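Local structure of translation initiation factor eIF-2B (Pyrococcus horikoshii, 1VB5) at residues V138-S143 / H151-L156; K134-I139 / S159-E164; L39-L44 / N76-L81. The protein catalyses the exchange of GDP for GTP on initiation factor 2, and is probably the archaeal regulatory subunit of factor 2B. All blocks are in the same frame, centred on the assembly; numbering follows the deposited sequence.

Contact 3 comes first along the chain. It joins the start of helix 41-58 to the start of helix 78-106 and closes a mostly helical loop in the N-terminal helical part. That loop is complete before the other two begin. Contacts 1 and 2 both start from strand 136-141, and the short loop of contact 1 nests inside the longer one of contact 2. Contact 1 lays helix 148-158 over the strand; contact 2 sets strand 163-166 beside it. Together they build one beta-alpha-beta unit at an edge of the main sheet. They touch, for instance through Leu156 and Ile161. The centre of contact 3 lies about 43 Å from that of contact 1.

Contact 1: V138-S143 / H151-L156; sequences VILTES and HLAREL
Val138 opens the contact with its CG1 branch, which meets CD1 of Leu156 at 4.1 Å. The two side chains cross at about a right angle. Leu140 carries most of the packing. Leu140 CD2 meets two leucine methyls of the helix: Leu156 CD1 at 3.5 Å, tip to tip, and Leu152 CD1 at 3.7 Å. Leu152 CD1 also lies 3.8 Å from Leu140 CB, and these two side chains cross at a slant. The other branch, Leu140 CD1, turns to the CB of Ala153 at 4.3 Å. Where the strand ends, Thr141 OG1 shares a hydrogen bond with Ser143 OG and also bonds to His116. Leu123 of helix 120-131 packs on both Leu152 and Leu156.

Strand 138-141 and helix 151-156 run nearly antiparallel, at 152°, with axes 9.3 Å apart. This is the strand-helix half of a beta-alpha-beta unit in an alpha/beta domain. All five touching residues are buried and meet through aliphatic carbon alone. Across these segments the helix is therefore held on the sheet by close hydrophobic packing.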
loop_
_atom_site.group_PDB
_atom_site.type_symbol
_atom_site.label_atom_id
_atom_site.label_comp_id
_atom_site.label_asym_id
_atom_site.label_seq_id
_atom_site.Cartn_x
_atom_site.Cartn_y
_atom_site.Cartn_z
ATOM N N VAL B 138 4.095 -7.214 -16.984
ATOM C CA VAL B 138 3.705 -7.409 -15.603
ATOM C C VAL B 138 3.962 -6.180 -14.733
ATOM O O VAL B 138 4.987 -5.516 -14.856
ATOM C CB VAL B 138 4.455 -8.604 -14.981
ATOM C CG1 VAL B 138 4.006 -8.813 -13.540
ATOM C CG2 VAL B 138 4.206 -9.857 -15.808
ATOM N N ILE B 139 3.004 -5.879 -13.865
ATOM C CA ILE B 139 3.133 -4.776 -12.930
ATOM C C ILE B 139 3.126 -5.478 -11.586
ATOM O O ILE B 139 2.219 -6.259 -11.296
ATOM C CB ILE B 139 1.939 -3.791 -13.018
ATOM C CG1 ILE B 139 1.867 -3.189 -14.424
ATOM C CG2 ILE B 139 2.102 -2.688 -11.983
ATOM C CD1 ILE B 139 0.607 -2.386 -14.702
ATOM N N LEU B 140 4.147 -5.229 -10.777
ATOM C CA LEU B 140 4.235 -5.869 -9.473
ATOM C C LEU B 140 4.688 -4.888 -8.403
ATOM O O LEU B 140 5.351 -3.899 -8.696
ATOM C CB LEU B 140 5.204 -7.044 -9.552
ATOM C CG LEU B 140 6.629 -6.668 -9.950
ATOM C CD1 LEU B 140 7.506 -6.648 -8.709
ATOM C CD2 LEU B 140 7.154 -7.671 -10.961
ATOM N N THR B 141 4.332 -5.176 -7.156
ATOM C CA THR B 141 4.686 -4.312 -6.042
ATOM C C THR B 141 5.963 -4.789 -5.374
ATOM O O THR B 141 6.266 -5.979 -5.390
ATOM C CB THR B 141 3.580 -4.298 -4.970
ATOM O OG1 THR B 141 3.479 -5.601 -4.377
ATOM C CG2 THR B 141 2.254 -3.928 -5.580
ATOM N N GLU B 142 6.705 -3.854 -4.783
ATOM C CA GLU B 142 7.938 -4.194 -4.088
ATOM C C GLU B 142 7.588 -5.022 -2.848
ATOM O O GLU B 142 8.381 -5.862 -2.412
ATOM C CB GLU B 142 8.691 -2.922 -3.693
ATOM C CG GLU B 142 7.938 -2.010 -2.751
ATOM C CD GLU B 142 8.602 -0.641 -2.605
ATOM O OE1 GLU B 142 8.098 0.192 -1.817
ATOM O OE2 GLU B 142 9.627 -0.399 -3.280
ATOM N N SER B 143 6.402 -4.763 -2.293
ATOM C CA SER B 143 5.863 -5.476 -1.127
ATOM C C SER B 143 6.546 -5.232 0.215
ATOM O O SER B 143 7.343 -6.057 0.675
ATOM C CB SER B 143 5.846 -6.987 -1.391
ATOM O OG SER B 143 5.224 -7.283 -2.629
ATOM N N HIS B 151 12.165 -9.876 -5.326
ATOM C CA HIS B 151 12.623 -11.218 -5.656
ATOM C C HIS B 151 11.873 -11.659 -6.924
ATOM O O HIS B 151 12.450 -12.278 -7.813
ATOM C CB HIS B 151 12.332 -12.182 -4.505
ATOM C CG HIS B 151 12.612 -13.616 -4.834
ATOM N ND1 HIS B 151 13.808 -14.036 -5.378
ATOM C CD2 HIS B 151 11.849 -14.726 -4.703
ATOM C CE1 HIS B 151 13.767 -15.342 -5.570
ATOM N NE2 HIS B 151 12.589 -15.786 -5.168
ATOM N N LEU B 152 10.588 -11.320 -7.009
ATOM C CA LEU B 152 9.783 -11.665 -8.181
ATOM C C LEU B 152 10.382 -10.974 -9.410
ATOM O O LEU B 152 10.510 -11.581 -10.477
ATOM C CB LEU B 152 8.336 -11.189 -8.002
ATOM C CG LEU B 152 7.192 -11.823 -8.811
ATOM C CD1 LEU B 152 6.143 -10.748 -9.109
ATOM C CD2 LEU B 152 7.686 -12.437 -10.100
ATOM N N ALA B 153 10.744 -9.704 -9.253
ATOM C CA ALA B 153 11.331 -8.926 -10.341
ATOM C C ALA B 153 12.639 -9.551 -10.847
ATOM O O ALA B 153 12.884 -9.585 -12.049
ATOM C CB ALA B 153 11.572 -7.480 -9.886
ATOM N N ARG B 154 13.474 -10.032 -9.930
ATOM C CA ARG B 154 14.734 -10.675 -10.301
ATOM C C ARG B 154 14.449 -11.920 -11.143
ATOM O O ARG B 154 15.148 -12.198 -12.114
ATOM C CB ARG B 154 15.527 -11.109 -9.053
ATOM C CG ARG B 154 16.431 -10.049 -8.398
ATOM C CD ARG B 154 15.638 -8.874 -7.866
ATOM N NE ARG B 154 16.124 -8.355 -6.580
ATOM C CZ ARG B 154 16.229 -9.070 -5.460
ATOM N NH1 ARG B 154 15.898 -10.359 -5.440
ATOM N NH2 ARG B 154 16.637 -8.484 -4.340
ATOM N N GLU B 155 13.423 -12.673 -10.755
ATOM C CA GLU B 155 13.062 -13.891 -11.465
ATOM C C GLU B 155 12.474 -13.614 -12.840
ATOM O O GLU B 155 12.758 -14.343 -13.792
ATOM C CB GLU B 155 12.076 -14.716 -10.637
ATOM C CG GLU B 155 12.647 -15.215 -9.315
ATOM C CD GLU B 155 13.767 -16.232 -9.497
ATOM O OE1 GLU B 155 14.471 -16.522 -8.510
ATOM O OE2 GLU B 155 13.942 -16.746 -10.622
ATOM N N LEU B 156 11.657 -12.566 -12.944
ATOM C CA LEU B 156 11.039 -12.211 -14.218
ATOM C C LEU B 156 12.111 -11.720 -15.178
ATOM O O LEU B 156 12.030 -11.937 -16.384
ATOM C CB LEU B 156 9.977 -11.122 -14.022
ATOM C CG LEU B 156 8.675 -11.538 -13.325
ATOM C CD1 LEU B 156 7.765 -10.330 -13.163
ATOM C CD2 LEU B 156 7.974 -12.614 -14.147
#

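Contact 2: K134-I139 / S159-E164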
loop_
_atom_site.group_PDB
_atom_site.type_symbol
_atom_site.label_atom_id
_atom_site.label_comp_id
_atom_site.label_asym_id
_atom_site.label_seq_id
_atom_site.Cartn_x
_atom_site.Cartn_y
_atom_site.Cartn_z
ATOM N N LYS B 134 2.969 -16.113 -25.478
ATOM C CA LYS B 134 1.975 -15.074 -25.241
ATOM C C LYS B 134 2.721 -13.790 -24.894
ATOM O O LYS B 134 3.691 -13.819 -24.145
ATOM C CB LYS B 134 1.028 -15.481 -24.107
ATOM C CG LYS B 134 -0.004 -16.502 -24.558
ATOM C CD LYS B 134 -0.923 -16.951 -23.451
ATOM C CE LYS B 134 -1.998 -17.888 -24.011
ATOM N NZ LYS B 134 -2.854 -18.478 -22.944
ATOM N N ARG B 135 2.293 -12.672 -25.468
ATOM C CA ARG B 135 2.947 -11.398 -25.189
ATOM C C ARG B 135 2.180 -10.641 -24.121
ATOM O O ARG B 135 0.964 -10.458 -24.227
ATOM C CB ARG B 135 3.047 -10.535 -26.454
ATOM C CG ARG B 135 4.028 -11.055 -27.501
ATOM C CD ARG B 135 3.358 -11.998 -28.483
ATOM N NE ARG B 135 3.073 -11.359 -29.770
ATOM C CZ ARG B 135 2.296 -10.291 -29.938
ATOM N NH1 ARG B 135 1.710 -9.715 -28.895
ATOM N NH2 ARG B 135 2.097 -9.798 -31.155
ATOM N N PHE B 136 2.897 -10.198 -23.093
ATOM C CA PHE B 136 2.280 -9.467 -22.001
ATOM C C PHE B 136 3.331 -8.742 -21.172
ATOM O O PHE B 136 4.534 -8.943 -21.359
ATOM C CB PHE B 136 1.492 -10.439 -21.117
ATOM C CG PHE B 136 2.326 -11.553 -20.546
ATOM C CD1 PHE B 136 3.060 -11.366 -19.382
ATOM C CD2 PHE B 136 2.390 -12.790 -21.187
ATOM C CE1 PHE B 136 3.846 -12.391 -18.860
ATOM C CE2 PHE B 136 3.173 -13.823 -20.673
ATOM C CZ PHE B 136 3.903 -13.625 -19.509
ATOM N N LYS B 137 2.863 -7.894 -20.261
ATOM C CA LYS B 137 3.733 -7.134 -19.376
ATOM C C LYS B 137 3.216 -7.354 -17.963
ATOM O O LYS B 137 2.033 -7.638 -17.764
ATOM C CB LYS B 137 3.679 -5.637 -19.707
ATOM C CG LYS B 137 4.055 -5.291 -21.139
ATOM C CD LYS B 137 3.837 -3.808 -21.427
ATOM C CE LYS B 137 4.007 -3.500 -22.913
ATOM N NZ LYS B 137 3.725 -2.066 -23.230
ATOM N N VAL B 138 4.095 -7.214 -16.984
ATOM C CA VAL B 138 3.705 -7.409 -15.603
ATOM C C VAL B 138 3.962 -6.180 -14.733
ATOM O O VAL B 138 4.987 -5.516 -14.856
ATOM C CB VAL B 138 4.455 -8.604 -14.981
ATOM C CG1 VAL B 138 4.006 -8.813 -13.540
ATOM C CG2 VAL B 138 4.206 -9.857 -15.808
ATOM N N ILE B 139 3.004 -5.879 -13.865
ATOM C CA ILE B 139 3.133 -4.776 -12.930
ATOM C C ILE B 139 3.126 -5.478 -11.586
ATOM O O ILE B 139 2.219 -6.259 -11.296
ATOM C CB ILE B 139 1.939 -3.791 -13.018
ATOM C CG1 ILE B 139 1.867 -3.189 -14.424
ATOM C CG2 ILE B 139 2.102 -2.688 -11.983
ATOM C CD1 ILE B 139 0.607 -2.386 -14.702
ATOM N N SER B 159 13.920 -14.595 -16.655
ATOM C CA SER B 159 13.129 -15.213 -17.709
ATOM C C SER B 159 12.880 -14.345 -18.944
ATOM O O SER B 159 12.285 -14.811 -19.915
ATOM C CB SER B 159 11.794 -15.684 -17.126
ATOM O OG SER B 159 12.004 -16.624 -16.081
ATOM N N GLY B 160 13.335 -13.096 -18.917
ATOM C CA GLY B 160 13.137 -12.216 -20.060
ATOM C C GLY B 160 11.719 -11.682 -20.191
ATOM O O GLY B 160 11.253 -11.340 -21.286
ATOM N N ILE B 161 11.022 -11.603 -19.067
ATOM C CA ILE B 161 9.654 -11.112 -19.066
ATOM C C ILE B 161 9.635 -9.620 -18.733
ATOM O O ILE B 161 10.309 -9.167 -17.809
ATOM C CB ILE B 161 8.812 -11.926 -18.063
ATOM C CG1 ILE B 161 8.783 -13.390 -18.526
ATOM C CG2 ILE B 161 7.397 -11.358 -17.961
ATOM C CD1 ILE B 161 8.284 -14.369 -17.496
ATOM N N GLU B 162 8.877 -8.856 -19.507
ATOM C CA GLU B 162 8.784 -7.417 -19.291
ATOM C C GLU B 162 7.997 -7.114 -18.013
ATOM O O GLU B 162 6.929 -7.677 -17.783
ATOM C CB GLU B 162 8.113 -6.749 -20.495
ATOM C CG GLU B 162 8.380 -5.254 -20.589
ATOM C CD GLU B 162 7.586 -4.583 -21.699
ATOM O OE1 GLU B 162 7.517 -5.153 -22.814
ATOM O OE2 GLU B 162 7.042 -3.481 -21.455
ATOM N N PHE B 163 8.530 -6.230 -17.177
ATOM C CA PHE B 163 7.849 -5.891 -15.931
ATOM C C PHE B 163 8.124 -4.470 -15.484
ATOM O O PHE B 163 9.090 -3.843 -15.916
ATOM C CB PHE B 163 8.260 -6.864 -14.815
ATOM C CG PHE B 163 9.692 -6.720 -14.377
ATOM C CD1 PHE B 163 10.057 -5.745 -13.451
ATOM C CD2 PHE B 163 10.680 -7.542 -14.907
ATOM C CE1 PHE B 163 11.388 -5.590 -13.061
ATOM C CE2 PHE B 163 12.012 -7.397 -14.524
ATOM C CZ PHE B 163 12.368 -6.419 -13.599
ATOM N N GLU B 164 7.265 -3.989 -14.594
ATOM C CA GLU B 164 7.355 -2.651 -14.033
ATOM C C GLU B 164 7.107 -2.829 -12.538
ATOM O O GLU B 164 6.196 -3.556 -12.148
ATOM C CB GLU B 164 6.262 -1.776 -14.650
ATOM C CG GLU B 164 6.489 -0.287 -14.557
ATOM C CD GLU B 164 5.368 0.506 -15.215
ATOM O OE1 GLU B 164 5.549 1.725 -15.430
ATOM O OE2 GLU B 164 4.305 -0.086 -15.513
HETATM O O HOH W 1 7.118 -10.188 -21.478
#
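Phe136 CG lies between the backbone N and the carbonyl carbon (chi1 58°), and Ile161 CG2 is anti to its backbone N. Phe136 CE1 touches Ile161 CG2 at 3.8 Å, the two side chains crossing at a slant. Val138 CG2 packs on the same Ile161 methyl and lies at the edge of the Phe136 ring, in its plane. Ile126 of helix 120-131 packs on both Phe136 and Ile161.

On the outer side, Glu162 CG is anti to the backbone N (chi1 -161°). The extended Glu162 and Lys137 chains lie side by side and point the same way. Glu162 OE2 rests against Lys137 CD at 3.2 Å. The charged ends are too far apart for a salt bridge, so any attraction is probably modest.

The backbones pair through Val138. Val138 N donates to Glu162 O at 3.0 Å, from 27° out of the carbonyl plane. Val138 O accepts from Glu164 N at 2.8 Å, nearly along the C=O axis. The CA of Phe163 adds a CA-H...O contact to Val138 O. Before this pairing begins, a water bridges the two segments: it donates to Phe136 O and accepts from Glu162 N. Glu164 lies alongside Ile139, and its OE1 forms a salt bridge with Arg247 of the second subunit.

Gly160, just past helix 148-158, has positive phi and completes a Schellman motif, and the chain leads on toward strand 163-166. Val138 pairs with Phe163 and Ile139 with Glu164, both in parallel register. Strand 163-166 is one of the two outermost strands in this chain's main sheet. Two parallel neighbours joined through a helix form a beta-alpha-beta crossover, as in Rossmann-like folds.

Contact 3: L39-L44 / N76-L81; sequences LDESLL and NRRDIL
Leu39 O is gripped by both terminal nitrogens of Arg78. Arg78 NH1 bonds to Leu39 O at 2.9 Å, with an N-H...O angle of 161°. Arg78 NH2 makes a weak bond to Leu39 O at 3.4 Å. The carbonyl oxygen lies at the edge of the guanidinium, in its plane. NH1 also donates to Ala36 O, near the end of helix 21-38, so one arginine reaches two backbone carbonyls there.

Glu41 approaches the same guanidinium from another direction. Its OE1 lies over one face, toward the rim, and the carboxylate and guanidinium planes are stacked 25° apart. Glu41 OE1 is 3.6 Å from Arg78 NH2. This salt bridge rests on charge alone, because no N-H points at the oxygen. Both carboxylate oxygens are modelled as accepting weak hydrogen bonds from Arg78 N. The modelled carboxylate lies very close to the Asn76 carbonyl oxygen, so its exact placement, and with it these two weak bonds, is doubtful.

Arg77 is the N-cap of helix 78-106, and the Glu41 carboxylate lies by the first turn, where the helix end might favour its charge, as far as its placement can be trusted. The contact brings together the first turns of helices 41-58 and 78-106 in the N-terminal helical part of the chain.

Leu44 is buried and points toward residues 76-81. Leu44 CD1 meets Leu81 CD2 at 3.6 Å, while Leu44 CD2 lies against the backbone at Asn76 C, 3.7 Å away. Phe32 and Ala36 of helix 21-38 also pack on Leu81. At the exposed margin, Asn76 CB touches Glu41 O at 3.5 Å, and Asn76 ND2 makes a weak hydrogen bond to Glu45.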
loop_
_atom_site.group_PDB
_atom_site.type_symbol
_atom_site.label_atom_id
_atom_site.label_comp_id
_atom_site.label_asym_id
_atom_site.label_seq_id
_atom_site.Cartn_x
_atom_site.Cartn_y
_atom_site.Cartn_z
ATOM N N LEU B 39 14.786 -40.901 14.845
ATOM C CA LEU B 39 14.111 -41.616 15.922
ATOM C C LEU B 39 13.816 -43.090 15.683
ATOM O O LEU B 39 13.709 -43.548 14.542
ATOM C CB LEU B 39 12.808 -40.899 16.278
ATOM C CG LEU B 39 12.945 -39.455 16.762
ATOM C CD1 LEU B 39 11.575 -38.913 17.115
ATOM C CD2 LEU B 39 13.860 -39.397 17.972
ATOM N N ASP B 40 13.687 -43.825 16.787
ATOM C CA ASP B 40 13.375 -45.247 16.743
ATOM C C ASP B 40 11.869 -45.383 16.578
ATOM O O ASP B 40 11.111 -44.488 16.959
ATOM C CB ASP B 40 13.806 -45.944 18.041
ATOM C CG ASP B 40 15.312 -45.951 18.238
ATOM O OD1 ASP B 40 16.034 -46.441 17.340
ATOM O OD2 ASP B 40 15.773 -45.472 19.299
ATOM N N GLU B 41 11.442 -46.510 16.018
ATOM C CA GLU B 41 10.029 -46.779 15.788
ATOM C C GLU B 41 9.133 -46.468 16.989
ATOM O O GLU B 41 8.061 -45.882 16.832
ATOM C CB GLU B 41 9.838 -48.250 15.397
ATOM C CG GLU B 41 10.615 -48.690 14.156
ATOM C CD GLU B 41 10.114 -48.041 12.878
ATOM O OE1 GLU B 41 10.147 -46.796 12.796
ATOM O OE2 GLU B 41 9.690 -48.774 11.957
ATOM N N SER B 42 9.579 -46.856 18.180
ATOM C CA SER B 42 8.807 -46.665 19.409
ATOM C C SER B 42 8.532 -45.223 19.835
ATOM O O SER B 42 7.596 -44.972 20.593
ATOM C CB SER B 42 9.482 -47.406 20.569
ATOM O OG SER B 42 10.761 -46.860 20.852
ATOM N N LEU B 43 9.341 -44.279 19.368
ATOM C CA LEU B 43 9.145 -42.877 19.733
ATOM C C LEU B 43 8.580 -42.060 18.574
ATOM O O LEU B 43 8.295 -40.871 18.722
ATOM C CB LEU B 43 10.473 -42.259 20.175
ATOM C CG LEU B 43 11.143 -42.829 21.425
ATOM C CD1 LEU B 43 12.472 -42.125 21.643
ATOM C CD2 LEU B 43 10.236 -42.650 22.630
ATOM N N LEU B 44 8.407 -42.712 17.430
ATOM C CA LEU B 44 7.920 -42.059 16.225
ATOM C C LEU B 44 6.525 -41.441 16.307
ATOM O O LEU B 44 6.325 -40.303 15.884
ATOM C CB LEU B 44 7.973 -43.043 15.054
ATOM C CG LEU B 44 8.040 -42.404 13.667
ATOM C CD1 LEU B 44 9.297 -41.543 13.573
ATOM C CD2 LEU B 44 8.049 -43.487 12.592
ATOM N N ASN B 76 4.123 -45.759 13.549
ATOM C CA ASN B 76 5.420 -46.135 14.104
ATOM C C ASN B 76 6.281 -46.721 12.992
ATOM O O ASN B 76 7.386 -47.208 13.238
ATOM C CB ASN B 76 5.266 -47.165 15.232
ATOM C CG ASN B 76 4.464 -48.386 14.808
ATOM O OD1 ASN B 76 4.640 -48.916 13.709
ATOM N ND2 ASN B 76 3.584 -48.846 15.690
ATOM N N ARG B 77 5.768 -46.664 11.766
ATOM C CA ARG B 77 6.477 -47.187 10.606
ATOM C C ARG B 77 7.335 -46.156 9.874
ATOM O O ARG B 77 6.828 -45.297 9.153
ATOM C CB ARG B 77 5.488 -47.808 9.617
ATOM C CG ARG B 77 4.979 -49.172 10.030
ATOM C CD ARG B 77 4.922 -50.086 8.817
ATOM N NE ARG B 77 3.626 -50.044 8.156
ATOM C CZ ARG B 77 3.423 -50.396 6.894
ATOM N NH1 ARG B 77 4.430 -50.812 6.142
ATOM N NH2 ARG B 77 2.205 -50.331 6.381
ATOM N N ARG B 78 8.644 -46.275 10.053
ATOM C CA ARG B 78 9.610 -45.387 9.430
ATOM C C ARG B 78 9.341 -45.241 7.941
ATOM O O ARG B 78 9.214 -44.130 7.425
ATOM C CB ARG B 78 11.023 -45.941 9.632
ATOM C CG ARG B 78 12.142 -45.030 9.155
ATOM C CD ARG B 78 13.499 -45.711 9.289
ATOM N NE ARG B 78 13.650 -46.396 10.575
ATOM C CZ ARG B 78 13.578 -45.798 11.762
ATOM N NH1 ARG B 78 13.357 -44.492 11.841
ATOM N NH2 ARG B 78 13.722 -46.507 12.873
ATOM N N ASP B 79 9.263 -46.376 7.256
ATOM C CA ASP B 79 9.028 -46.395 5.820
ATOM C C ASP B 79 7.720 -45.717 5.402
ATOM O O ASP B 79 7.621 -45.190 4.294
ATOM C CB ASP B 79 9.054 -47.841 5.315
ATOM C CG ASP B 79 8.078 -48.734 6.056
ATOM O OD1 ASP B 79 8.208 -48.863 7.292
ATOM O OD2 ASP B 79 7.177 -49.305 5.402
ATOM N N ILE B 80 6.714 -45.734 6.272
ATOM C CA ILE B 80 5.443 -45.093 5.939
ATOM C C ILE B 80 5.608 -43.577 6.059
ATOM O O ILE B 80 5.248 -42.827 5.150
ATOM C CB ILE B 80 4.303 -45.552 6.878
ATOM C CG1 ILE B 80 4.060 -47.059 6.722
ATOM C CG2 ILE B 80 3.023 -44.779 6.558
ATOM C CD1 ILE B 80 3.543 -47.482 5.351
ATOM N N LEU B 81 6.160 -43.136 7.186
ATOM C CA LEU B 81 6.388 -41.718 7.423
ATOM C C LEU B 81 7.142 -41.109 6.249
ATOM O O LEU B 81 6.720 -40.100 5.682
ATOM C CB LEU B 81 7.192 -41.522 8.710
ATOM C CG LEU B 81 7.653 -40.100 9.047
ATOM C CD1 LEU B 81 6.487 -39.126 8.952
ATOM C CD2 LEU B 81 8.252 -40.087 10.442
#